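Local coordinates for protein ribonucleoside-diphosphate reductase subunit beta (Clostridium botulinum, PDB 6ZJK) that forms the diiron-bearing R2 subunit of a ribonucleotide reductase, the enzyme that reduces ribonucleoside diphosphates to deoxyribonucleoside diphosphates, and probably supplies its catalytic subunit with a radical, at residues Y207-F212 / N308-A313; S213-L218 / T229-I234; A219-M224 / E290-N295. All blocks are in the same frame, centred on the assembly; numbering follows the deposited sequence.

Interaction 1 of 3, residues Y207-F212 / N308-A313; sequences YFYSGF and NLRLVA
The guanidinium group of Arg-310 reaches the ring of Tyr-209 and makes a cation-pi contact, the interaction that joins residues 207-212 to residues 308-313. Its NH2 stands 3.3 Å above the ring plane, over the centre, and Arg-310 CZ lies 4.6 Å from the centroid of the Tyr-209 ring, only 11° off the normal. The two planes are 64° apart, which means that the guanidinium points one nitrogen at the pi cloud and does not lie flat upon it. A bend at chi2 (-55°) followed by an extended chi3 carries the group across a backbone separation of 11.5 Å between the CA atoms of Tyr-209 and Arg-310.

Both segments are helical, one on helix 190-220 and the other on helix 296-313, within the all-helical fold of the R2 family; the side chain of Tyr-209 is about 9 Å from a bound iron.

Hydrogen bonding steadies the cation from outside the pair, since Arg-310 NE donates to the backbone O of Gly-205, one turn before Tyr-209.

Packing within the fold backs the ring. On the ring face opposite Arg-310, CE2 of Phe-212 sits 4.2 Å above the Tyr-209 plane, while Asn-235 and Val-239 of helix 225-255 also touch the tyrosine.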
ATOM      1  N   TYR A 207     -20.819   7.268   2.807  1.00 36.71           N
ATOM      2  CA  TYR A 207     -21.221   5.906   3.176  1.00 39.37           C
ATOM      3  C   TYR A 207     -20.611   5.503   4.512  1.00 43.23           C
ATOM      4  O   TYR A 207     -21.312   4.987   5.384  1.00 41.15           O
ATOM      5  CB  TYR A 207     -20.835   4.890   2.087  1.00 44.86           C
ATOM      6  CG  TYR A 207     -21.400   5.182   0.705  1.00 43.68           C
ATOM      7  CD1 TYR A 207     -22.546   5.950   0.543  1.00 45.00           C
ATOM      8  CD2 TYR A 207     -20.768   4.704  -0.441  1.00 42.94           C
ATOM      9  CE1 TYR A 207     -23.053   6.227  -0.724  1.00 42.89           C
ATOM     10  CE2 TYR A 207     -21.269   4.975  -1.711  1.00 44.80           C
ATOM     11  CZ  TYR A 207     -22.409   5.740  -1.845  1.00 47.14           C
ATOM     12  OH  TYR A 207     -22.924   6.020  -3.095  1.00 45.09           O
ATOM     13  N   PHE A 208     -19.365   5.856   4.711  1.00 39.76           N
ATOM     14  CA  PHE A 208     -18.729   5.496   5.909  1.00 43.23           C
ATOM     15  C   PHE A 208     -19.255   6.239   7.099  1.00 40.45           C
ATOM     16  O   PHE A 208     -19.343   5.686   8.129  1.00 42.29           O
ATOM     17  CB  PHE A 208     -17.196   5.539   5.802  1.00 36.09           C
ATOM     18  CG  PHE A 208     -16.578   4.206   5.624  1.00 45.76           C
ATOM     19  CD1 PHE A 208     -16.366   3.387   6.678  1.00 41.99           C
ATOM     20  CD2 PHE A 208     -16.267   3.768   4.415  1.00 47.29           C
ATOM     21  CE1 PHE A 208     -15.840   2.154   6.491  1.00 46.11           C
ATOM     22  CE2 PHE A 208     -15.758   2.532   4.214  1.00 40.62           C
ATOM     23  CZ  PHE A 208     -15.548   1.734   5.259  1.00 41.40           C
ATOM     24  N   TYR A 209     -19.579   7.505   6.935  1.00 41.06           N
ATOM     25  CA  TYR A 209     -20.093   8.339   8.016  1.00 44.35           C
ATOM     26  C   TYR A 209     -21.439   7.836   8.486  1.00 38.24           C
ATOM     27  O   TYR A 209     -21.728   7.870   9.606  1.00 41.63           O
ATOM     28  CB  TYR A 209     -20.049   9.830   7.653  1.00 37.87           C
ATOM     29  CG  TYR A 209     -18.703  10.414   7.924  1.00 37.88           C
ATOM     30  CD1 TYR A 209     -17.685  10.234   7.062  1.00 36.91           C
ATOM     31  CD2 TYR A 209     -18.455  11.098   9.057  1.00 43.85           C
ATOM     32  CE1 TYR A 209     -16.440  10.730   7.311  1.00 41.38           C
ATOM     33  CE2 TYR A 209     -17.217  11.605   9.319  1.00 42.72           C
ATOM     34  CZ  TYR A 209     -16.217  11.399   8.430  1.00 45.09           C
ATOM     35  OH  TYR A 209     -15.008  11.882   8.687  1.00 47.34           O
ATOM     36  N   SER A 210     -22.231   7.340   7.588  1.00 41.48           N
ATOM     37  CA  SER A 210     -23.491   6.708   7.969  1.00 38.22           C
ATOM     38  C   SER A 210     -23.258   5.488   8.857  1.00 42.32           C
ATOM     39  O   SER A 210     -23.996   5.262   9.822  1.00 45.77           O
ATOM     40  CB  SER A 210     -24.275   6.315   6.721  1.00 43.14           C
ATOM     41  OG  SER A 210     -25.411   5.510   7.046  1.00 45.85           O
ATOM     42  N   GLY A 211     -22.285   4.657   8.486  1.00 45.19           N
ATOM     43  CA  GLY A 211     -22.020   3.466   9.279  1.00 42.65           C
ATOM     44  C   GLY A 211     -21.505   3.797  10.669  1.00 38.08           C
ATOM     45  O   GLY A 211     -21.889   3.148  11.653  1.00 33.84           O
ATOM     46  N   PHE A 212     -20.673   4.829  10.764  1.00 34.05           N
ATOM     47  CA  PHE A 212     -20.128   5.183  12.046  1.00 36.04           C
ATOM     48  C   PHE A 212     -21.217   5.584  13.014  1.00 38.53           C
ATOM     49  O   PHE A 212     -21.147   5.278  14.148  1.00 36.93           O
ATOM     50  CB  PHE A 212     -19.074   6.317  12.042  1.00 35.12           C
ATOM     51  CG  PHE A 212     -17.899   6.110  11.148  1.00 37.19           C
ATOM     52  CD1 PHE A 212     -17.251   4.916  11.088  1.00 38.24           C
ATOM     53  CD2 PHE A 212     -17.437   7.132  10.376  1.00 35.16           C
ATOM     54  CE1 PHE A 212     -16.189   4.724  10.245  1.00 32.30           C
ATOM     55  CE2 PHE A 212     -16.383   6.966   9.531  1.00 42.77           C
ATOM     56  CZ  PHE A 212     -15.753   5.746   9.475  1.00 39.44           C
ATOM     57  N   ASN A 308     -23.906  18.555   2.300  1.00 45.97           N
ATOM     58  CA  ASN A 308     -23.668  19.991   2.141  1.00 47.92           C
ATOM     59  C   ASN A 308     -22.215  20.330   2.456  1.00 43.77           C
ATOM     60  O   ASN A 308     -21.573  21.089   1.722  1.00 40.74           O
ATOM     61  CB  ASN A 308     -24.587  20.809   3.053  1.00 41.00           C
ATOM     62  CG  ASN A 308     -26.054  20.668   2.698  1.00 43.45           C
ATOM     63  OD1 ASN A 308     -26.421  20.248   1.601  1.00 43.00           O
ATOM     64  ND2 ASN A 308     -26.900  21.012   3.641  1.00 44.51           N
ATOM     65  N   LEU A 309     -21.686  19.779   3.556  1.00 41.67           N
ATOM     66  CA  LEU A 309     -20.282  20.010   3.899  1.00 44.36           C
ATOM     67  C   LEU A 309     -19.361  19.473   2.806  1.00 42.14           C
ATOM     68  O   LEU A 309     -18.413  20.143   2.393  1.00 40.14           O
ATOM     69  CB  LEU A 309     -19.940  19.332   5.232  1.00 44.04           C
ATOM     70  CG  LEU A 309     -20.770  19.579   6.501  1.00 52.20           C
ATOM     71  CD1 LEU A 309     -20.163  18.790   7.676  1.00 48.22           C
ATOM     72  CD2 LEU A 309     -20.914  21.041   6.834  1.00 53.66           C
ATOM     73  N   ARG A 310     -19.631  18.253   2.324  1.00 44.39           N
ATOM     74  CA  ARG A 310     -18.747  17.629   1.346  1.00 39.42           C
ATOM     75  C   ARG A 310     -18.710  18.412   0.042  1.00 43.50           C
ATOM     76  O   ARG A 310     -17.634  18.620  -0.526  1.00 39.62           O
ATOM     77  CB  ARG A 310     -19.186  16.190   1.077  1.00 38.21           C
ATOM     78  CG  ARG A 310     -19.342  15.341   2.309  1.00 39.40           C
ATOM     79  CD  ARG A 310     -18.079  15.315   3.173  1.00 41.59           C
ATOM     80  NE  ARG A 310     -18.215  14.366   4.278  1.00 38.35           N
ATOM     81  CZ  ARG A 310     -17.905  14.635   5.545  1.00 41.09           C
ATOM     82  NH1 ARG A 310     -17.439  15.829   5.880  1.00 35.43           N
ATOM     83  NH2 ARG A 310     -18.076  13.706   6.481  1.00 37.33           N
ATOM     84  N   LEU A 311     -19.868  18.888  -0.429  1.00 43.43           N
ATOM     85  CA  LEU A 311     -19.911  19.600  -1.700  1.00 45.74           C
ATOM     86  C   LEU A 311     -19.239  20.963  -1.588  1.00 44.30           C
ATOM     87  O   LEU A 311     -18.470  21.357  -2.475  1.00 40.82           O
ATOM     88  CB  LEU A 311     -21.358  19.743  -2.191  1.00 45.96           C
ATOM     89  CG  LEU A 311     -22.011  18.477  -2.769  1.00 43.27           C
ATOM     90  CD1 LEU A 311     -23.408  18.776  -3.309  1.00 44.22           C
ATOM     91  CD2 LEU A 311     -21.178  17.849  -3.858  1.00 42.02           C
ATOM     92  N   VAL A 312     -19.489  21.682  -0.490  1.00 47.64           N
ATOM     93  CA  VAL A 312     -18.878  22.976  -0.186  1.00 47.31           C
ATOM     94  C   VAL A 312     -17.361  22.876  -0.272  1.00 46.75           C
ATOM     95  O   VAL A 312     -16.680  23.811  -0.719  1.00 45.71           O
ATOM     96  CB  VAL A 312     -19.334  23.453   1.204  1.00 46.32           C
ATOM     97  CG1 VAL A 312     -18.318  24.416   1.800  1.00 51.42           C
ATOM     98  CG2 VAL A 312     -20.709  24.100   1.119  1.00 51.99           C
ATOM     99  N   ALA A 313     -16.861  21.784   0.305  1.00 39.50           N
ATOM    100  CA  ALA A 313     -15.423  21.562   0.446  1.00 39.72           C
ATOM    101  C   ALA A 313     -14.715  21.358  -0.887  1.00 43.55           C
ATOM    102  O   ALA A 313     -13.488  21.490  -0.942  1.00 44.11           O
ATOM    103  CB  ALA A 313     -15.155  20.376   1.363  1.00 42.37           C
TER

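Interaction 2 of 3, residues S213-L218 / T229-I234; sequences SFFYTL and TIFKYI
The rings of Phe-215 and Phe-231 form an offset stack, with centroids 4.1 Å apart and planes only 9° from parallel. CE2 of Phe-231 lies over the centre of the Phe-215 ring, and CD2 of Phe-215 over that of Phe-231; the closest carbons are Phe-215 CE2 and Phe-231 CZ at 3.5 Å. The other face of Phe-215 is taken by CD2 of Phe-214, which leaves the Phe-215 ring sandwiched between two aromatic neighbours. Phe-214 in turn has CE1 of Phe-215 at its edge and CG of Leu-218 over one face.

Tyr-216 makes the second bridge. With CG beside its backbone N (chi1 -61°), the ring extends across to the opposing helix, where its hydroxyl gives a weak hydrogen bond to Phe-231 O at 3.4 Å. Tyr-216 OH has its stronger hydrogen bond with Asn-235 ND2, one turn beyond Phe-231. Along the way CE1 of Tyr-216 meets the aliphatic part of Lys-232, 3.9 Å from its CG, and CB of Phe-231. The extended lysine chain then leads away from the contact, and its amino end forms a cation-pi contact with Phe-334.

Helices 190-220 and 225-255 run roughly antiparallel here, their local axes at 146° and 9.8 Å apart at closest approach. They are consecutive helices of the R2 bundle and bring Glu-204, Glu-238 and His-241 to the diiron site. Helix 90-118 packs against Phe-215 and Phe-231 through Ile-99 and Leu-103, and Trp-330 of helix 330-334 touches Tyr-216.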
ATOM      1  N   SER A 213     -22.217   6.310  12.564  1.00 38.47           N
ATOM      2  CA  SER A 213     -23.240   6.771  13.497  1.00 36.25           C
ATOM      3  C   SER A 213     -24.003   5.614  14.133  1.00 38.34           C
ATOM      4  O   SER A 213     -24.543   5.780  15.236  1.00 35.05           O
ATOM      5  CB  SER A 213     -24.208   7.749  12.809  1.00 40.30           C
ATOM      6  OG  SER A 213     -25.015   7.115  11.832  1.00 42.22           O
ATOM      7  N   PHE A 214     -24.050   4.439  13.486  1.00 36.63           N
ATOM      8  CA  PHE A 214     -24.697   3.286  14.114  1.00 32.60           C
ATOM      9  C   PHE A 214     -23.903   2.797  15.321  1.00 37.25           C
ATOM     10  O   PHE A 214     -24.465   2.607  16.412  1.00 33.89           O
ATOM     11  CB  PHE A 214     -24.894   2.147  13.106  1.00 38.46           C
ATOM     12  CG  PHE A 214     -25.380   0.853  13.745  1.00 41.80           C
ATOM     13  CD1 PHE A 214     -26.702   0.735  14.156  1.00 42.52           C
ATOM     14  CD2 PHE A 214     -24.525  -0.227  13.933  1.00 37.72           C
ATOM     15  CE1 PHE A 214     -27.166  -0.433  14.760  1.00 38.21           C
ATOM     16  CE2 PHE A 214     -24.971  -1.409  14.537  1.00 38.71           C
ATOM     17  CZ  PHE A 214     -26.293  -1.506  14.951  1.00 43.20           C
ATOM     18  N   PHE A 215     -22.592   2.579  15.141  1.00 36.30           N
ATOM     19  CA  PHE A 215     -21.774   2.035  16.220  1.00 34.09           C
ATOM     20  C   PHE A 215     -21.643   3.024  17.366  1.00 36.19           C
ATOM     21  O   PHE A 215     -21.693   2.621  18.537  1.00 33.18           O
ATOM     22  CB  PHE A 215     -20.411   1.599  15.665  1.00 35.42           C
ATOM     23  CG  PHE A 215     -20.538   0.484  14.685  1.00 36.66           C
ATOM     24  CD1 PHE A 215     -20.777  -0.808  15.127  1.00 33.81           C
ATOM     25  CD2 PHE A 215     -20.532   0.738  13.322  1.00 35.94           C
ATOM     26  CE1 PHE A 215     -20.954  -1.845  14.218  1.00 40.56           C
ATOM     27  CE2 PHE A 215     -20.710  -0.284  12.409  1.00 37.40           C
ATOM     28  CZ  PHE A 215     -20.922  -1.581  12.856  1.00 36.84           C
ATOM     29  N   TYR A 216     -21.567   4.334  17.056  1.00 32.16           N
ATOM     30  CA  TYR A 216     -21.575   5.333  18.118  1.00 36.47           C
ATOM     31  C   TYR A 216     -22.919   5.356  18.846  1.00 38.01           C
ATOM     32  O   TYR A 216     -22.960   5.544  20.069  1.00 32.08           O
ATOM     33  CB  TYR A 216     -21.252   6.731  17.559  1.00 34.65           C
ATOM     34  CG  TYR A 216     -19.876   6.845  16.895  1.00 39.41           C
ATOM     35  CD1 TYR A 216     -18.865   5.913  17.162  1.00 34.70           C
ATOM     36  CD2 TYR A 216     -19.584   7.894  16.017  1.00 32.87           C
ATOM     37  CE1 TYR A 216     -17.615   5.993  16.548  1.00 34.38           C
ATOM     38  CE2 TYR A 216     -18.311   7.997  15.397  1.00 36.35           C
ATOM     39  CZ  TYR A 216     -17.332   7.053  15.670  1.00 41.80           C
ATOM     40  OH  TYR A 216     -16.073   7.150  15.062  1.00 36.17           O
ATOM     41  N   THR A 217     -24.025   5.168  18.115  1.00 31.96           N
ATOM     42  CA  THR A 217     -25.333   5.126  18.770  1.00 41.31           C
ATOM     43  C   THR A 217     -25.440   3.929  19.709  1.00 43.67           C
ATOM     44  O   THR A 217     -26.027   4.048  20.788  1.00 44.23           O
ATOM     45  CB  THR A 217     -26.473   5.120  17.743  1.00 33.92           C
ATOM     46  OG1 THR A 217     -26.512   6.385  17.062  1.00 35.44           O
ATOM     47  CG2 THR A 217     -27.818   4.902  18.422  1.00 41.34           C
ATOM     48  N   LEU A 218     -24.882   2.767  19.322  1.00 40.84           N
ATOM     49  CA  LEU A 218     -24.869   1.623  20.238  1.00 40.13           C
ATOM     50  C   LEU A 218     -24.051   1.936  21.484  1.00 39.70           C
ATOM     51  O   LEU A 218     -24.538   1.789  22.615  1.00 39.45           O
ATOM     52  CB  LEU A 218     -24.312   0.372  19.545  1.00 39.67           C
ATOM     53  CG  LEU A 218     -25.181  -0.395  18.544  1.00 42.99           C
ATOM     54  CD1 LEU A 218     -24.484  -1.680  18.108  1.00 47.87           C
ATOM     55  CD2 LEU A 218     -26.552  -0.682  19.162  1.00 41.80           C
ATOM     56  N   THR A 229     -14.652   2.008  19.856  1.00 36.65           N
ATOM     57  CA  THR A 229     -13.270   2.494  19.872  1.00 41.00           C
ATOM     58  C   THR A 229     -12.533   2.155  18.577  1.00 39.22           C
ATOM     59  O   THR A 229     -11.857   3.015  17.995  1.00 37.85           O
ATOM     60  CB  THR A 229     -12.531   1.953  21.096  1.00 41.81           C
ATOM     61  OG1 THR A 229     -13.181   2.458  22.274  1.00 48.80           O
ATOM     62  CG2 THR A 229     -11.095   2.422  21.098  1.00 34.51           C
ATOM     63  N   ILE A 230     -12.662   0.918  18.091  1.00 34.79           N
ATOM     64  CA  ILE A 230     -12.088   0.595  16.786  1.00 36.14           C
ATOM     65  C   ILE A 230     -12.625   1.545  15.709  1.00 36.04           C
ATOM     66  O   ILE A 230     -11.854   2.052  14.885  1.00 35.77           O
ATOM     67  CB  ILE A 230     -12.347  -0.880  16.428  1.00 36.67           C
ATOM     68  CG1 ILE A 230     -11.500  -1.788  17.318  1.00 34.98           C
ATOM     69  CG2 ILE A 230     -12.025  -1.162  14.972  1.00 34.31           C
ATOM     70  CD1 ILE A 230     -11.747  -3.310  17.100  1.00 40.31           C
ATOM     71  N   PHE A 231     -13.940   1.843  15.720  1.00 33.64           N
ATOM     72  CA  PHE A 231     -14.469   2.704  14.665  1.00 35.59           C
ATOM     73  C   PHE A 231     -13.989   4.151  14.794  1.00 32.71           C
ATOM     74  O   PHE A 231     -13.916   4.845  13.780  1.00 32.53           O
ATOM     75  CB  PHE A 231     -16.008   2.619  14.591  1.00 32.80           C
ATOM     76  CG  PHE A 231     -16.479   1.445  13.766  1.00 36.19           C
ATOM     77  CD1 PHE A 231     -16.435   1.507  12.372  1.00 32.96           C
ATOM     78  CD2 PHE A 231     -16.862   0.244  14.374  1.00 36.36           C
ATOM     79  CE1 PHE A 231     -16.803   0.400  11.586  1.00 35.16           C
ATOM     80  CE2 PHE A 231     -17.245  -0.874  13.599  1.00 38.98           C
ATOM     81  CZ  PHE A 231     -17.211  -0.795  12.206  1.00 37.44           C
ATOM     82  N   LYS A 232     -13.645   4.624  15.998  1.00 33.93           N
ATOM     83  CA  LYS A 232     -13.033   5.947  16.114  1.00 35.09           C
ATOM     84  C   LYS A 232     -11.683   5.997  15.409  1.00 37.20           C
ATOM     85  O   LYS A 232     -11.322   7.024  14.817  1.00 32.66           O
ATOM     86  CB  LYS A 232     -12.870   6.345  17.581  1.00 35.23           C
ATOM     87  CG  LYS A 232     -14.177   6.641  18.310  1.00 38.00           C
ATOM     88  CD  LYS A 232     -13.894   6.883  19.779  1.00 43.45           C
ATOM     89  CE  LYS A 232     -15.157   7.147  20.557  1.00 49.67           C
ATOM     90  NZ  LYS A 232     -14.881   7.506  21.982  1.00 60.97           N
ATOM     91  N   TYR A 233     -10.905   4.907  15.477  1.00 33.12           N
ATOM     92  CA  TYR A 233      -9.622   4.906  14.781  1.00 34.71           C
ATOM     93  C   TYR A 233      -9.816   4.919  13.273  1.00 35.18           C
ATOM     94  O   TYR A 233      -9.107   5.635  12.548  1.00 34.06           O
ATOM     95  CB  TYR A 233      -8.783   3.696  15.211  1.00 36.73           C
ATOM     96  CG  TYR A 233      -8.071   3.900  16.520  1.00 35.29           C
ATOM     97  CD1 TYR A 233      -6.835   4.556  16.565  1.00 38.64           C
ATOM     98  CD2 TYR A 233      -8.626   3.460  17.710  1.00 39.51           C
ATOM     99  CE1 TYR A 233      -6.175   4.752  17.761  1.00 40.27           C
ATOM    100  CE2 TYR A 233      -7.970   3.642  18.917  1.00 42.18           C
ATOM    101  CZ  TYR A 233      -6.738   4.283  18.934  1.00 46.88           C
ATOM    102  OH  TYR A 233      -6.083   4.475  20.132  1.00 45.49           O
ATOM    103  N   ILE A 234     -10.807   4.212  12.819  1.00 33.03           N
ATOM    104  CA  ILE A 234     -11.099   4.172  11.424  1.00 32.93           C
ATOM    105  C   ILE A 234     -11.571   5.549  10.965  1.00 37.34           C
ATOM    106  O   ILE A 234     -11.231   5.969   9.931  1.00 32.76           O
ATOM    107  CB  ILE A 234     -12.172   3.157  11.111  1.00 33.71           C
ATOM    108  CG1 ILE A 234     -11.747   1.749  11.539  1.00 35.37           C
ATOM    109  CG2 ILE A 234     -12.487   3.120   9.658  1.00 32.96           C
ATOM    110  CD1 ILE A 234     -12.629   0.689  10.980  1.00 34.45           C
TER

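Interaction 3 of 3, residues A219-M224 / E290-N295; sequences ARQGKM and EILGLN
Van der Waals contact between Gln-221 and Leu-292 is the direct part of this meeting. The amide end of the glutamine lies against the leucine, with OE1 of Gln-221 3.9 Å from CD2 of Leu-292 and NE2 at the same distance from CB. NE2 also comes within 3.1 Å of Leu-292 O, but the angle is too poor for a hydrogen bond.

A water supplies the polar link: it accepts from Gln-221 NE2 at 3.2 Å and from Leu-292 N at 3.1 Å, tying the side-chain amide to the backbone of the other segment. NE2 also makes a weak hydrogen bond to Thr-217 O in the last turn of the helix. Within its own segment Gln-221 OE1 receives a weak hydrogen bond from Lys-223 NZ, whose stronger partner is Glu-92 in a salt bridge.

Backbone turns present the two residues. Helix 190-220 finishes in a Schellman motif with Gly-222 at positive phi (93°), just after Gln-221. On the other segment, a type II beta turn from Ile-291 to Leu-294 carries Leu-292 at its second position, in the loop leading to helix 296-313, where Asn-295 is the N-cap.

With one leucine against an amide and a shared water in place of direct hydrogen bonds, the contact is a partly hydrated join between a helix end and a surface loop.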
ATOM      1  N   ALA A 219     -22.806   2.404  21.281  1.00 34.46           N
ATOM      2  CA  ALA A 219     -21.885   2.689  22.380  1.00 41.84           C
ATOM      3  C   ALA A 219     -22.390   3.792  23.294  1.00 41.84           C
ATOM      4  O   ALA A 219     -22.091   3.782  24.495  1.00 45.80           O
ATOM      5  CB  ALA A 219     -20.516   3.090  21.829  1.00 39.67           C
ATOM      6  N   ARG A 220     -23.152   4.750  22.757  1.00 43.57           N
ATOM      7  CA  ARG A 220     -23.705   5.798  23.608  1.00 47.87           C
ATOM      8  C   ARG A 220     -24.653   5.205  24.647  1.00 46.54           C
ATOM      9  O   ARG A 220     -24.825   5.786  25.727  1.00 55.17           O
ATOM     10  CB  ARG A 220     -24.438   6.862  22.765  1.00 45.08           C
ATOM     11  CG  ARG A 220     -24.427   8.310  23.347  1.00 45.65           C
ATOM     12  CD  ARG A 220     -25.417   9.217  22.606  1.00 46.15           C
ATOM     13  NE  ARG A 220     -25.390  10.618  23.044  1.00 45.53           N
ATOM     14  CZ  ARG A 220     -26.328  11.501  22.739  1.00 49.46           C
ATOM     15  NH1 ARG A 220     -27.384  11.114  22.020  1.00 46.69           N
ATOM     16  NH2 ARG A 220     -26.235  12.765  23.166  1.00 55.83           N
ATOM     17  N   GLN A 221     -25.256   4.042  24.351  1.00 45.31           N
ATOM     18  CA  GLN A 221     -26.135   3.340  25.280  1.00 51.64           C
ATOM     19  C   GLN A 221     -25.415   2.312  26.139  1.00 48.57           C
ATOM     20  O   GLN A 221     -26.077   1.617  26.916  1.00 47.30           O
ATOM     21  CB  GLN A 221     -27.239   2.568  24.540  1.00 50.03           C
ATOM     22  CG  GLN A 221     -27.912   3.278  23.396  1.00 51.23           C
ATOM     23  CD  GLN A 221     -28.829   2.339  22.632  1.00 50.25           C
ATOM     24  OE1 GLN A 221     -29.326   1.373  23.187  1.00 50.93           O
ATOM     25  NE2 GLN A 221     -28.953   2.555  21.327  1.00 50.33           N
ATOM     26  N   GLY A 222     -24.105   2.149  25.985  1.00 47.74           N
ATOM     27  CA  GLY A 222     -23.381   1.158  26.758  1.00 49.75           C
ATOM     28  C   GLY A 222     -23.216  -0.202  26.102  1.00 47.44           C
ATOM     29  O   GLY A 222     -22.789  -1.147  26.778  1.00 50.09           O
ATOM     30  N   LYS A 223     -23.548  -0.337  24.820  1.00 46.95           N
ATOM     31  CA  LYS A 223     -23.491  -1.604  24.101  1.00 45.56           C
ATOM     32  C   LYS A 223     -22.356  -1.563  23.077  1.00 49.64           C
ATOM     33  O   LYS A 223     -22.248  -0.607  22.301  1.00 42.27           O
ATOM     34  CB  LYS A 223     -24.843  -1.889  23.426  1.00 47.16           C
ATOM     35  CG  LYS A 223     -26.026  -2.058  24.418  1.00 51.63           C
ATOM     36  CD  LYS A 223     -27.428  -1.978  23.746  1.00 58.25           C
ATOM     37  CE  LYS A 223     -28.569  -2.174  24.764  1.00 65.67           C
ATOM     38  NZ  LYS A 223     -29.936  -1.778  24.276  1.00 64.16           N
ATOM     39  N   MET A 224     -21.514  -2.608  23.073  1.00 49.67           N
ATOM     40  CA  MET A 224     -20.411  -2.754  22.113  1.00 43.23           C
ATOM     41  C   MET A 224     -19.474  -1.549  22.128  1.00 37.35           C
ATOM     42  O   MET A 224     -19.170  -0.971  21.087  1.00 38.76           O
ATOM     43  CB  MET A 224     -20.928  -2.997  20.689  1.00 37.40           C
ATOM     44  CG  MET A 224     -21.935  -4.142  20.598  1.00 44.88           C
ATOM     45  SD  MET A 224     -21.347  -5.761  21.189  1.00 42.45           S
ATOM     46  CE  MET A 224     -20.136  -6.193  19.918  1.00 45.82           C
ATOM     47  N   GLU A 290     -35.890   0.342  14.959  1.00 49.18           N
ATOM     48  CA  GLU A 290     -35.733  -0.460  16.158  1.00 50.40           C
ATOM     49  C   GLU A 290     -34.419  -0.191  16.873  1.00 49.80           C
ATOM     50  O   GLU A 290     -34.132  -0.862  17.871  1.00 46.77           O
ATOM     51  CB  GLU A 290     -35.838  -1.956  15.845  1.00 51.02           C
ATOM     52  CG  GLU A 290     -37.156  -2.361  15.206  1.00 58.50           C
ATOM     53  CD  GLU A 290     -37.291  -3.838  15.031  1.00 66.58           C
ATOM     54  OE1 GLU A 290     -37.053  -4.562  16.012  1.00 64.82           O
ATOM     55  OE2 GLU A 290     -37.540  -4.281  13.883  1.00 73.40           O
ATOM     56  N   ILE A 291     -33.654   0.813  16.445  1.00 41.02           N
ATOM     57  CA  ILE A 291     -32.452   1.234  17.158  1.00 44.04           C
ATOM     58  C   ILE A 291     -32.773   2.511  17.925  1.00 47.65           C
ATOM     59  O   ILE A 291     -33.094   3.552  17.327  1.00 44.43           O
ATOM     60  CB  ILE A 291     -31.254   1.432  16.212  1.00 42.72           C
ATOM     61  CG1 ILE A 291     -31.072   0.209  15.322  1.00 39.88           C
ATOM     62  CG2 ILE A 291     -29.982   1.666  17.006  1.00 43.15           C
ATOM     63  CD1 ILE A 291     -30.957  -1.081  16.108  1.00 41.22           C
ATOM     64  N   LEU A 292     -32.651   2.434  19.249  1.00 42.92           N
ATOM     65  CA  LEU A 292     -32.941   3.565  20.121  1.00 47.07           C
ATOM     66  C   LEU A 292     -31.979   4.729  19.864  1.00 50.88           C
ATOM     67  O   LEU A 292     -30.757   4.551  19.853  1.00 43.21           O
ATOM     68  CB  LEU A 292     -32.827   3.100  21.568  1.00 53.68           C
ATOM     69  CG  LEU A 292     -33.118   4.102  22.671  1.00 56.26           C
ATOM     70  CD1 LEU A 292     -34.629   4.181  22.910  1.00 54.03           C
ATOM     71  CD2 LEU A 292     -32.371   3.693  23.932  1.00 56.93           C
ATOM     72  N   GLY A 293     -32.535   5.930  19.681  1.00 46.24           N
ATOM     73  CA  GLY A 293     -31.714   7.094  19.376  1.00 41.52           C
ATOM     74  C   GLY A 293     -31.569   7.402  17.904  1.00 37.79           C
ATOM     75  O   GLY A 293     -31.017   8.452  17.559  1.00 39.39           O
ATOM     76  N   LEU A 294     -32.032   6.518  17.027  1.00 36.56           N
ATOM     77  CA  LEU A 294     -32.116   6.749  15.591  1.00 39.20           C
ATOM     78  C   LEU A 294     -33.564   6.627  15.130  1.00 47.51           C
ATOM     79  O   LEU A 294     -34.347   5.845  15.692  1.00 46.64           O
ATOM     80  CB  LEU A 294     -31.253   5.763  14.809  1.00 44.24           C
ATOM     81  CG  LEU A 294     -29.723   5.828  14.948  1.00 41.77           C
ATOM     82  CD1 LEU A 294     -29.106   4.671  14.227  1.00 45.61           C
ATOM     83  CD2 LEU A 294     -29.177   7.130  14.367  1.00 43.90           C
ATOM     84  N   ASN A 295     -33.905   7.400  14.129  1.00 45.51           N
ATOM     85  CA  ASN A 295     -35.195   7.351  13.505  1.00 49.45           C
ATOM     86  C   ASN A 295     -35.064   7.737  12.065  1.00 49.45           C
ATOM     87  O   ASN A 295     -34.114   8.311  11.681  1.00 43.90           O
ATOM     88  CB  ASN A 295     -36.243   8.159  14.265  1.00 46.36           C
ATOM     89  CG  ASN A 295     -36.006   9.632  14.213  1.00 50.03           C
ATOM     90  OD1 ASN A 295     -36.066  10.218  13.172  1.00 48.79           O
ATOM     91  ND2 ASN A 295     -35.740  10.208  15.322  1.00 43.97           N
TER
HETATM   92  O   HOH W   1     -31.042   0.202  20.638  1.00 51.16           O

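All three contacts use helix 190-220, at successive levels from near the irons to its C-terminal end. Interaction 2 is the buried one, where aromatic stacking holds this helix to helix 225-255. The other two are surface contacts: interaction 1 spans to helix 296-313 through a single charged side chain, and interaction 3 meets the loop preceding that same helix through an amide-leucine contact and one bridging water. Interactions 1 and 2 touch directly, Phe-212 packing its CD1 3.7 Å from CD1 of Phe-231. Interactions 2 and 3 also adjoin, as Phe-214 and Thr-217 pack on residues 291-294, whereas interactions 1 and 3 stay about 7 Å apart at their nearest atoms.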